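RNA-dependent RNA polymerase (PDB 6QW0) probably replicates and transcribes the viral RNA genome, with an N-terminal endonuclease that cleaves host transcripts for their capped ends in cap snatching. Local coordinates at residues Y29-V37 / D48-S59; G122-T132 / K161-H171. All coordinates share one frame; numbering follows the deposited sequence.

Contact 1: Y29-V37 / D48-S59; sequences YDTPIPAYV and DIATSELADGQS. With SO4 (sulfate ion), chain E.
At the open end of the beta hairpin 36-39/46-49, Tyr36 faces Ile49 as a non-hydrogen-bonded antiparallel pair and Val37 faces Asp48 as a hydrogen-bonded one, with Val37 N 3.0 Å from Asp48 O. Next to the Tyr36 pair, Ala35 O accepts Ala50 N at 2.8 Å. Ala50 centres an inverse gamma turn, and the 3-10 segment 51-53 that follows brings Glu53 back to the other segment. Its OE1 accepts Ala35 N at 2.8 Å in a nearly straight bond (168°), met on the syn side and somewhat out of the carboxylate plane. The Pro34 ring sits between two aliphatic chains: CG meets Ile49 CG2 at 3.7 Å, and CD meets Leu54 CD2 at 3.7 Å. Phe191 of helix 183-203 also touches this ring. Further out, Gln58 has CG between its backbone N and carbonyl carbon (chi1 77°), and its extended chain carries NE2 to Pro32 O at 2.9 Å. Ser59 O takes the same nitrogen, both acceptors lying near the amide plane, while Ala55 N reaches OE1 from above the carbonyl plane. Three bonds thus fix this amide's rotation; beyond the last backbone bond between the segments, Glu53 and Gln58 join the two loops by bonding to backbone atoms.

Contact 2: G122-T132 / K161-H171; sequences GHVYVVEFTTT and KPISLYIIAVH. With MN3 (manganese (III) ion), chain C; SO4 (sulfate ion), chain G.
Val126 O is approached by two neighbouring residues of the facing strand: Tyr166 N donates to it at 2.8 Å in a nearly straight bond, and Leu165 CA-H makes a longer contact. Equivalent backbone bonds run from Val124 to Thr132, the last of them weak. Among the side chains, Val126 spreads its two branches, CG1 against Leu165 CD1 and CG2 against Ile163 CG2, each at 3.8 Å. On the face carrying Val127 and Phe129, the Tyr125 and Tyr166 side chains lie alongside each other and meet edge on, CD1 to CE2 at 3.9 Å. Glu128 leaves the backbone with CG anti to N (chi1 177°) and then bends at chi2 (64°), swinging its carboxylate away from the neighbouring strand to a manganese ion. This ion takes Glu128 OE2 at 2.2 Å and Phe129 O at 2.3 Å, with two waters, His79 and Asp114 completing the site. One water also donates to a sulfate, probably from the crystallisation liquor, whose O3 accepts Thr130 OG1 at 2.7 Å; Thr131 OG1 holds its O1. The parallel strands, joined through helix 136-157, make a beta-alpha-beta crossover; Glu128 here and Asp114 beside strand 115-118 supply acidic ligands, as in PD-(D/E)XK nucleases, consistent with the cap-snatching endonuclease.

Going from the N terminus, contact 1 comes first and closes a short loop, the remainder of the hairpin 36-39/46-49, part of which is not modelled. Contact 2 opens only after contact 1 has ended; it closes a longer excursion, residues 133 to 160, filled mostly by helix 136-157. The two therefore follow in series, neither enclosing nor crossing the other. Their centres lie about 29 Å apart and their nearest atoms about 12 Å apart: contact 1 is at the surface on a small antiparallel sheet, contact 2 is buried in the mixed sheet. Helix 183-203 reaches both, with Phe191 and Ile199 against residues of 29-37 and Phe193 against Thr131 and Val170.

Contact 1: Y29-V37 / D48-S59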
loop_
_atom_site.group_PDB
_atom_site.type_symbol
_atom_site.label_atom_id
_atom_site.label_comp_id
_atom_site.label_asym_id
_atom_site.label_seq_id
_atom_site.Cartn_x
_atom_site.Cartn_y
_atom_site.Cartn_z
ATOM N N TYR A 29 -9.050 13.918 14.449
ATOM C CA TYR A 29 -9.441 14.931 15.432
ATOM C C TYR A 29 -8.352 15.014 16.496
ATOM O O TYR A 29 -7.162 15.095 16.156
ATOM C CB TYR A 29 -10.872 14.698 15.920
ATOM C CG TYR A 29 -11.878 14.806 14.799
ATOM C CD1 TYR A 29 -13.070 14.095 14.814
ATOM C CD2 TYR A 29 -11.619 15.626 13.713
ATOM C CE1 TYR A 29 -13.986 14.211 13.767
ATOM C CE2 TYR A 29 -12.515 15.746 12.670
ATOM C CZ TYR A 29 -13.702 15.038 12.700
ATOM O OH TYR A 29 -14.601 15.155 11.655
ATOM N N ASP A 30 -8.686 14.998 17.774
ATOM C CA ASP A 30 -7.699 15.203 18.824
ATOM C C ASP A 30 -7.480 13.862 19.520
ATOM O O ASP A 30 -7.984 13.614 20.617
ATOM C CB ASP A 30 -8.198 16.287 19.762
ATOM C CG ASP A 30 -7.151 16.736 20.736
ATOM O OD1 ASP A 30 -6.052 16.137 20.744
ATOM O OD2 ASP A 30 -7.415 17.695 21.482
ATOM N N THR A 31 -6.712 12.983 18.860
ATOM C CA THR A 31 -6.349 11.612 19.211
ATOM C C THR A 31 -4.922 11.554 19.741
ATOM O O THR A 31 -4.030 12.197 19.176
ATOM C CB THR A 31 -6.470 10.689 17.991
ATOM O OG1 THR A 31 -7.801 10.757 17.463
ATOM C CG2 THR A 31 -6.165 9.242 18.354
ATOM N N PRO A 32 -4.667 10.804 20.818
ATOM C CA PRO A 32 -3.292 10.688 21.319
ATOM C C PRO A 32 -2.383 10.053 20.281
ATOM O O PRO A 32 -2.774 9.140 19.553
ATOM C CB PRO A 32 -3.430 9.797 22.559
ATOM C CG PRO A 32 -4.859 9.938 22.974
ATOM C CD PRO A 32 -5.630 10.121 21.698
ATOM N N ILE A 33 -1.156 10.565 20.220
ATOM C CA ILE A 33 -0.124 10.093 19.312
ATOM C C ILE A 33 0.996 9.517 20.176
ATOM O O ILE A 33 1.443 10.187 21.110
ATOM C CB ILE A 33 0.418 11.220 18.414
ATOM C CG1 ILE A 33 -0.730 11.880 17.641
ATOM C CG2 ILE A 33 1.523 10.721 17.487
ATOM C CD1 ILE A 33 -0.311 13.151 16.908
ATOM N N PRO A 34 1.452 8.294 19.940
ATOM C CA PRO A 34 2.422 7.701 20.871
ATOM C C PRO A 34 3.786 8.360 20.790
ATOM O O PRO A 34 4.260 8.745 19.718
ATOM C CB PRO A 34 2.494 6.233 20.431
ATOM C CG PRO A 34 2.194 6.295 18.956
ATOM C CD PRO A 34 1.148 7.398 18.808
ATOM N N ALA A 35 4.417 8.486 21.958
ATOM C CA ALA A 35 5.808 8.898 22.033
ATOM C C ALA A 35 6.710 7.860 21.370
ATOM O O ALA A 35 6.345 6.697 21.219
ATOM C CB ALA A 35 6.239 9.069 23.491
ATOM N N TYR A 36 7.900 8.302 20.979
ATOM C CA TYR A 36 8.906 7.423 20.397
ATOM C C TYR A 36 10.279 7.844 20.898
ATOM O O TYR A 36 10.537 9.025 21.141
ATOM C CB TYR A 36 8.877 7.439 18.838
ATOM C CG TYR A 36 8.819 8.831 18.235
ATOM C CD1 TYR A 36 7.599 9.463 18.019
ATOM C CD2 TYR A 36 9.984 9.534 17.918
ATOM C CE1 TYR A 36 7.532 10.749 17.496
ATOM C CE2 TYR A 36 9.923 10.824 17.391
ATOM C CZ TYR A 36 8.694 11.424 17.187
ATOM O OH TYR A 36 8.624 12.708 16.675
ATOM N N VAL A 37 11.160 6.862 21.065
ATOM C CA VAL A 37 12.547 7.099 21.451
ATOM C C VAL A 37 13.425 6.472 20.378
ATOM O O VAL A 37 13.304 5.273 20.101
ATOM C CB VAL A 37 12.875 6.510 22.834
ATOM C CG1 VAL A 37 14.337 6.780 23.190
ATOM C CG2 VAL A 37 11.941 7.077 23.901
ATOM N N ASP A 48 11.630 2.757 19.947
ATOM C CA ASP A 48 10.661 2.264 20.921
ATOM C C ASP A 48 9.458 3.197 20.903
ATOM O O ASP A 48 9.578 4.378 21.244
ATOM C CB ASP A 48 11.268 2.190 22.324
ATOM C CG ASP A 48 10.291 1.642 23.374
ATOM O OD1 ASP A 48 9.136 1.284 23.043
ATOM O OD2 ASP A 48 10.692 1.564 24.557
ATOM N N ILE A 49 8.305 2.665 20.515
ATOM C CA ILE A 49 7.080 3.447 20.381
ATOM C C ILE A 49 6.183 3.136 21.569
ATOM O O ILE A 49 5.961 1.966 21.901
ATOM C CB ILE A 49 6.369 3.159 19.045
ATOM C CG1 ILE A 49 7.285 3.557 17.884
ATOM C CG2 ILE A 49 5.028 3.899 18.993
ATOM C CD1 ILE A 49 6.824 3.076 16.537
ATOM N N ALA A 50 5.686 4.186 22.233
ATOM C CA ALA A 50 4.951 4.021 23.489
ATOM C C ALA A 50 3.492 3.659 23.208
ATOM O O ALA A 50 2.555 4.426 23.442
ATOM C CB ALA A 50 5.062 5.287 24.332
ATOM N N THR A 51 3.294 2.444 22.695
ATOM C CA THR A 51 1.943 2.012 22.357
ATOM C C THR A 51 1.040 1.923 23.586
ATOM O O THR A 51 -0.189 1.922 23.444
ATOM C CB THR A 51 1.997 0.666 21.619
ATOM O OG1 THR A 51 2.747 -0.274 22.394
ATOM C CG2 THR A 51 2.684 0.831 20.262
ATOM N N SER A 52 1.616 1.875 24.791
ATOM C CA SER A 52 0.801 1.903 26.000
ATOM C C SER A 52 0.004 3.194 26.135
ATOM O O SER A 52 -1.003 3.211 26.847
ATOM C CB SER A 52 1.680 1.717 27.240
ATOM O OG SER A 52 2.628 2.767 27.365
ATOM N N GLU A 53 0.431 4.269 25.477
ATOM C CA GLU A 53 -0.271 5.545 25.598
ATOM C C GLU A 53 -1.584 5.592 24.831
ATOM O O GLU A 53 -2.384 6.505 25.060
ATOM C CB GLU A 53 0.631 6.690 25.129
ATOM C CG GLU A 53 1.854 6.912 25.997
ATOM C CD GLU A 53 2.756 8.012 25.481
ATOM O OE1 GLU A 53 2.789 8.225 24.246
ATOM O OE2 GLU A 53 3.442 8.658 26.307
ATOM N N LEU A 54 -1.833 4.646 23.935
ATOM C CA LEU A 54 -3.025 4.692 23.105
ATOM C C LEU A 54 -4.191 3.990 23.791
ATOM O O LEU A 54 -4.014 2.970 24.462
ATOM C CB LEU A 54 -2.730 4.065 21.745
ATOM C CG LEU A 54 -1.444 4.629 21.128
ATOM C CD1 LEU A 54 -1.286 4.175 19.692
ATOM C CD2 LEU A 54 -1.399 6.167 21.205
ATOM N N ALA A 55 -5.383 4.563 23.640
ATOM C CA ALA A 55 -6.585 3.933 24.162
ATOM C C ALA A 55 -6.965 2.741 23.298
ATOM O O ALA A 55 -6.736 2.727 22.085
ATOM C CB ALA A 55 -7.740 4.932 24.213
ATOM N N ASP A 56 -7.547 1.728 23.934
ATOM C CA ASP A 56 -7.971 0.540 23.206
ATOM C C ASP A 56 -8.929 0.926 22.085
ATOM O O ASP A 56 -9.943 1.587 22.322
ATOM C CB ASP A 56 -8.632 -0.454 24.161
ATOM N N GLY A 57 -8.579 0.549 20.856
ATOM C CA GLY A 57 -9.434 0.784 19.713
ATOM C C GLY A 57 -9.319 2.144 19.053
ATOM O O GLY A 57 -9.992 2.373 18.038
ATOM N N GLN A 58 -8.517 3.060 19.594
ATOM C CA GLN A 58 -8.288 4.333 18.924
ATOM C C GLN A 58 -7.443 4.110 17.673
ATOM O O GLN A 58 -6.841 3.051 17.484
ATOM C CB GLN A 58 -7.584 5.317 19.858
ATOM C CG GLN A 58 -6.089 5.043 20.020
ATOM C CD GLN A 58 -5.316 6.228 20.580
ATOM O OE1 GLN A 58 -5.565 6.678 21.701
ATOM N NE2 GLN A 58 -4.387 6.750 19.791
ATOM N N SER A 59 -7.386 5.126 16.812
ATOM C CA SER A 59 -6.458 5.068 15.687
ATOM C C SER A 59 -5.038 4.830 16.187
ATOM O O SER A 59 -4.624 5.362 17.221
ATOM C CB SER A 59 -6.514 6.357 14.866
ATOM O OG SER A 59 -7.770 6.502 14.224
HETATM S S SO4 E . -8.295 15.292 10.924
HETATM O O1 SO4 E . -9.147 15.243 12.103
HETATM O O2 SO4 E . -7.034 15.953 11.247
HETATM O O3 SO4 E . -8.985 16.027 9.862
HETATM O O4 SO4 E . -8.035 13.927 10.494
HETATM O O HOH W 1 -9.245 7.802 16.672
#

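Contact 2: G122-T132 / K161-H171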
loop_
_atom_site.group_PDB
_atom_site.type_symbol
_atom_site.label_atom_id
_atom_site.label_comp_id
_atom_site.label_asym_id
_atom_site.label_seq_id
_atom_site.Cartn_x
_atom_site.Cartn_y
_atom_site.Cartn_z
ATOM N N GLY A 122 -9.151 -17.399 -9.510
ATOM C CA GLY A 122 -8.308 -17.068 -10.638
ATOM C C GLY A 122 -8.220 -15.599 -10.978
ATOM O O GLY A 122 -7.811 -15.269 -12.095
ATOM N N HIS A 123 -8.629 -14.718 -10.079
ATOM C CA HIS A 123 -8.386 -13.300 -10.255
ATOM C C HIS A 123 -7.060 -12.934 -9.604
ATOM O O HIS A 123 -6.597 -13.603 -8.675
ATOM C CB HIS A 123 -9.518 -12.471 -9.642
ATOM C CG HIS A 123 -10.808 -12.533 -10.408
ATOM N ND1 HIS A 123 -11.803 -13.441 -10.118
ATOM C CD2 HIS A 123 -11.272 -11.786 -11.440
ATOM C CE1 HIS A 123 -12.818 -13.260 -10.945
ATOM N NE2 HIS A 123 -12.517 -12.269 -11.763
ATOM N N VAL A 124 -6.441 -11.870 -10.105
ATOM C CA VAL A 124 -5.211 -11.340 -9.527
ATOM C C VAL A 124 -5.443 -9.884 -9.156
ATOM O O VAL A 124 -5.953 -9.104 -9.965
ATOM C CB VAL A 124 -4.020 -11.470 -10.487
ATOM C CG1 VAL A 124 -2.785 -10.827 -9.862
ATOM C CG2 VAL A 124 -3.764 -12.952 -10.820
ATOM N N TYR A 125 -5.088 -9.522 -7.930
ATOM C CA TYR A 125 -5.270 -8.162 -7.448
ATOM C C TYR A 125 -3.894 -7.532 -7.275
ATOM O O TYR A 125 -3.037 -8.084 -6.580
ATOM C CB TYR A 125 -6.082 -8.154 -6.150
ATOM C CG TYR A 125 -7.456 -8.763 -6.345
ATOM C CD1 TYR A 125 -8.527 -7.989 -6.769
ATOM C CD2 TYR A 125 -7.665 -10.131 -6.168
ATOM C CE1 TYR A 125 -9.783 -8.558 -6.978
ATOM C CE2 TYR A 125 -8.909 -10.703 -6.385
ATOM C CZ TYR A 125 -9.962 -9.912 -6.783
ATOM O OH TYR A 125 -11.196 -10.488 -6.989
ATOM N N VAL A 126 -3.674 -6.400 -7.938
ATOM C CA VAL A 126 -2.408 -5.676 -7.861
ATOM C C VAL A 126 -2.671 -4.401 -7.070
ATOM O O VAL A 126 -3.591 -3.645 -7.397
ATOM C CB VAL A 126 -1.847 -5.373 -9.262
ATOM C CG1 VAL A 126 -0.616 -4.490 -9.179
ATOM C CG2 VAL A 126 -1.531 -6.684 -10.014
ATOM N N VAL A 127 -1.892 -4.183 -6.006
ATOM C CA VAL A 127 -2.113 -3.058 -5.096
ATOM C C VAL A 127 -0.817 -2.265 -4.985
ATOM O O VAL A 127 0.251 -2.844 -4.770
ATOM C CB VAL A 127 -2.584 -3.517 -3.701
ATOM C CG1 VAL A 127 -2.926 -2.304 -2.842
ATOM C CG2 VAL A 127 -3.795 -4.439 -3.805
ATOM N N GLU A 128 -0.906 -0.944 -5.138
ATOM C CA GLU A 128 0.273 -0.096 -5.016
ATOM C C GLU A 128 -0.007 1.007 -4.010
ATOM O O GLU A 128 -1.071 1.640 -4.062
ATOM C CB GLU A 128 0.690 0.502 -6.360
ATOM C CG GLU A 128 1.877 1.443 -6.265
ATOM C CD GLU A 128 3.169 0.771 -5.801
ATOM O OE1 GLU A 128 3.328 -0.466 -5.896
ATOM O OE2 GLU A 128 4.053 1.505 -5.339
ATOM N N PHE A 129 0.948 1.213 -3.096
ATOM C CA PHE A 129 0.885 2.243 -2.064
ATOM C C PHE A 129 1.772 3.419 -2.454
ATOM O O PHE A 129 2.830 3.243 -3.058
ATOM C CB PHE A 129 1.377 1.726 -0.701
ATOM C CG PHE A 129 0.804 0.400 -0.259
ATOM C CD1 PHE A 129 -0.551 0.122 -0.323
ATOM C CD2 PHE A 129 1.650 -0.551 0.298
ATOM C CE1 PHE A 129 -1.041 -1.113 0.120
ATOM C CE2 PHE A 129 1.162 -1.777 0.741
ATOM C CZ PHE A 129 -0.180 -2.051 0.649
ATOM N N THR A 130 1.369 4.624 -2.061
ATOM C CA THR A 130 2.234 5.768 -2.305
ATOM C C THR A 130 1.872 6.858 -1.305
ATOM O O THR A 130 0.842 6.787 -0.629
ATOM C CB THR A 130 2.132 6.243 -3.769
ATOM O OG1 THR A 130 3.167 7.198 -4.065
ATOM C CG2 THR A 130 0.778 6.853 -4.056
ATOM N N THR A 131 2.782 7.819 -1.151
ATOM C CA THR A 131 2.618 8.918 -0.203
ATOM C C THR A 131 2.852 10.237 -0.925
ATOM O O THR A 131 3.397 10.276 -2.030
ATOM C CB THR A 131 3.605 8.819 0.970
ATOM O OG1 THR A 131 4.933 9.059 0.483
ATOM C CG2 THR A 131 3.562 7.441 1.619
ATOM N N THR A 132 2.454 11.328 -0.273
ATOM C CA THR A 132 2.801 12.658 -0.749
ATOM C C THR A 132 2.930 13.578 0.453
ATOM O O THR A 132 2.204 13.426 1.436
ATOM C CB THR A 132 1.764 13.228 -1.728
ATOM O OG1 THR A 132 2.190 14.530 -2.149
ATOM C CG2 THR A 132 0.391 13.345 -1.080
ATOM N N LYS A 161 -4.640 -13.941 -16.565
ATOM C CA LYS A 161 -5.631 -13.991 -15.511
ATOM C C LYS A 161 -6.156 -12.573 -15.363
ATOM O O LYS A 161 -5.370 -11.622 -15.454
ATOM C CB LYS A 161 -5.067 -14.462 -14.162
ATOM C CG LYS A 161 -4.463 -15.858 -14.196
ATOM C CD LYS A 161 -3.651 -16.141 -12.936
ATOM C CE LYS A 161 -2.968 -17.500 -13.029
ATOM N NZ LYS A 161 -1.687 -17.534 -12.262
ATOM N N PRO A 162 -7.450 -12.402 -15.107
ATOM C CA PRO A 162 -7.983 -11.047 -14.914
ATOM C C PRO A 162 -7.308 -10.362 -13.734
ATOM O O PRO A 162 -7.023 -10.981 -12.707
ATOM C CB PRO A 162 -9.475 -11.281 -14.660
ATOM C CG PRO A 162 -9.566 -12.684 -14.204
ATOM C CD PRO A 162 -8.474 -13.435 -14.888
ATOM N N ILE A 163 -7.036 -9.072 -13.905
ATOM C CA ILE A 163 -6.385 -8.264 -12.878
ATOM C C ILE A 163 -7.300 -7.102 -12.511
ATOM O O ILE A 163 -7.909 -6.486 -13.389
ATOM C CB ILE A 163 -5.015 -7.740 -13.371
ATOM C CG1 ILE A 163 -4.023 -8.887 -13.565
ATOM C CG2 ILE A 163 -4.444 -6.667 -12.397
ATOM C CD1 ILE A 163 -2.726 -8.453 -14.255
ATOM N N SER A 164 -7.369 -6.781 -11.218
ATOM C CA SER A 164 -7.916 -5.507 -10.764
ATOM C C SER A 164 -6.774 -4.718 -10.142
ATOM O O SER A 164 -6.009 -5.276 -9.346
ATOM C CB SER A 164 -9.053 -5.712 -9.759
ATOM O OG SER A 164 -10.162 -6.345 -10.377
ATOM N N LEU A 165 -6.637 -3.444 -10.526
ATOM C CA LEU A 165 -5.516 -2.610 -10.095
ATOM C C LEU A 165 -6.012 -1.605 -9.064
ATOM O O LEU A 165 -6.876 -0.778 -9.373
ATOM C CB LEU A 165 -4.881 -1.876 -11.277
ATOM C CG LEU A 165 -3.795 -0.840 -10.971
ATOM C CD1 LEU A 165 -2.606 -1.472 -10.246
ATOM C CD2 LEU A 165 -3.332 -0.166 -12.266
ATOM N N TYR A 166 -5.445 -1.656 -7.856
ATOM C CA TYR A 166 -5.867 -0.792 -6.756
ATOM C C TYR A 166 -4.701 0.071 -6.294
ATOM O O TYR A 166 -3.553 -0.387 -6.255
ATOM C CB TYR A 166 -6.394 -1.606 -5.567
ATOM C CG TYR A 166 -7.762 -2.210 -5.776
ATOM C CD1 TYR A 166 -8.905 -1.401 -5.813
ATOM C CD2 TYR A 166 -7.911 -3.591 -5.960
ATOM C CE1 TYR A 166 -10.164 -1.949 -5.994
ATOM C CE2 TYR A 166 -9.163 -4.151 -6.152
ATOM C CZ TYR A 166 -10.281 -3.327 -6.187
ATOM O OH TYR A 166 -11.532 -3.873 -6.366
ATOM N N ILE A 167 -5.013 1.309 -5.905
ATOM C CA ILE A 167 -4.024 2.290 -5.459
ATOM C C ILE A 167 -4.472 2.852 -4.124
ATOM O O ILE A 167 -5.665 3.093 -3.932
ATOM C CB ILE A 167 -3.875 3.459 -6.455
ATOM C CG1 ILE A 167 -3.693 2.950 -7.890
ATOM C CG2 ILE A 167 -2.741 4.381 -6.035
ATOM C CD1 ILE A 167 -2.374 2.248 -8.161
ATOM N N ILE A 168 -3.523 3.072 -3.211
ATOM C CA ILE A 168 -3.758 3.893 -2.020
ATOM C C ILE A 168 -2.695 4.986 -1.985
ATOM O O ILE A 168 -1.501 4.681 -1.861
ATOM C CB ILE A 168 -3.711 3.079 -0.710
ATOM C CG1 ILE A 168 -4.579 1.822 -0.807
ATOM C CG2 ILE A 168 -4.172 3.944 0.452
ATOM C CD1 ILE A 168 -4.472 0.919 0.427
ATOM N N ALA A 169 -3.126 6.251 -2.063
ATOM C CA ALA A 169 -2.232 7.408 -1.959
ATOM C C ALA A 169 -2.585 8.208 -0.708
ATOM O O ALA A 169 -3.706 8.712 -0.597
ATOM C CB ALA A 169 -2.346 8.304 -3.196
ATOM N N VAL A 170 -1.634 8.330 0.240
ATOM C CA VAL A 170 -1.907 9.012 1.506
ATOM C C VAL A 170 -1.334 10.423 1.469
ATOM O O VAL A 170 -0.272 10.666 0.885
ATOM C CB VAL A 170 -1.342 8.216 2.706
ATOM C CG1 VAL A 170 0.168 8.136 2.630
ATOM C CG2 VAL A 170 -1.797 8.840 4.028
ATOM N N HIS A 171 -2.063 11.363 2.072
ATOM C CA HIS A 171 -1.558 12.694 2.383
ATOM C C HIS A 171 -1.901 13.004 3.840
ATOM O O HIS A 171 -2.551 12.217 4.531
ATOM C CB HIS A 171 -2.111 13.745 1.406
ATOM C CG HIS A 171 -3.602 13.862 1.407
ATOM N ND1 HIS A 171 -4.272 14.848 2.104
ATOM C CD2 HIS A 171 -4.557 13.128 0.783
ATOM C CE1 HIS A 171 -5.573 14.707 1.922
ATOM N NE2 HIS A 171 -5.772 13.672 1.122
HETATM MN MN MN3 C . 4.601 1.828 -3.188
HETATM S S SO4 G . 6.377 6.913 -2.289
HETATM O O1 SO4 G . 5.902 6.851 -0.913
HETATM O O2 SO4 G . 7.705 6.317 -2.347
HETATM O O3 SO4 G . 5.478 6.196 -3.198
HETATM O O4 SO4 G . 6.453 8.314 -2.690
HETATM O O HOH W 2 6.841 1.171 -3.570
HETATM O O HOH W 3 5.889 3.650 -3.957
#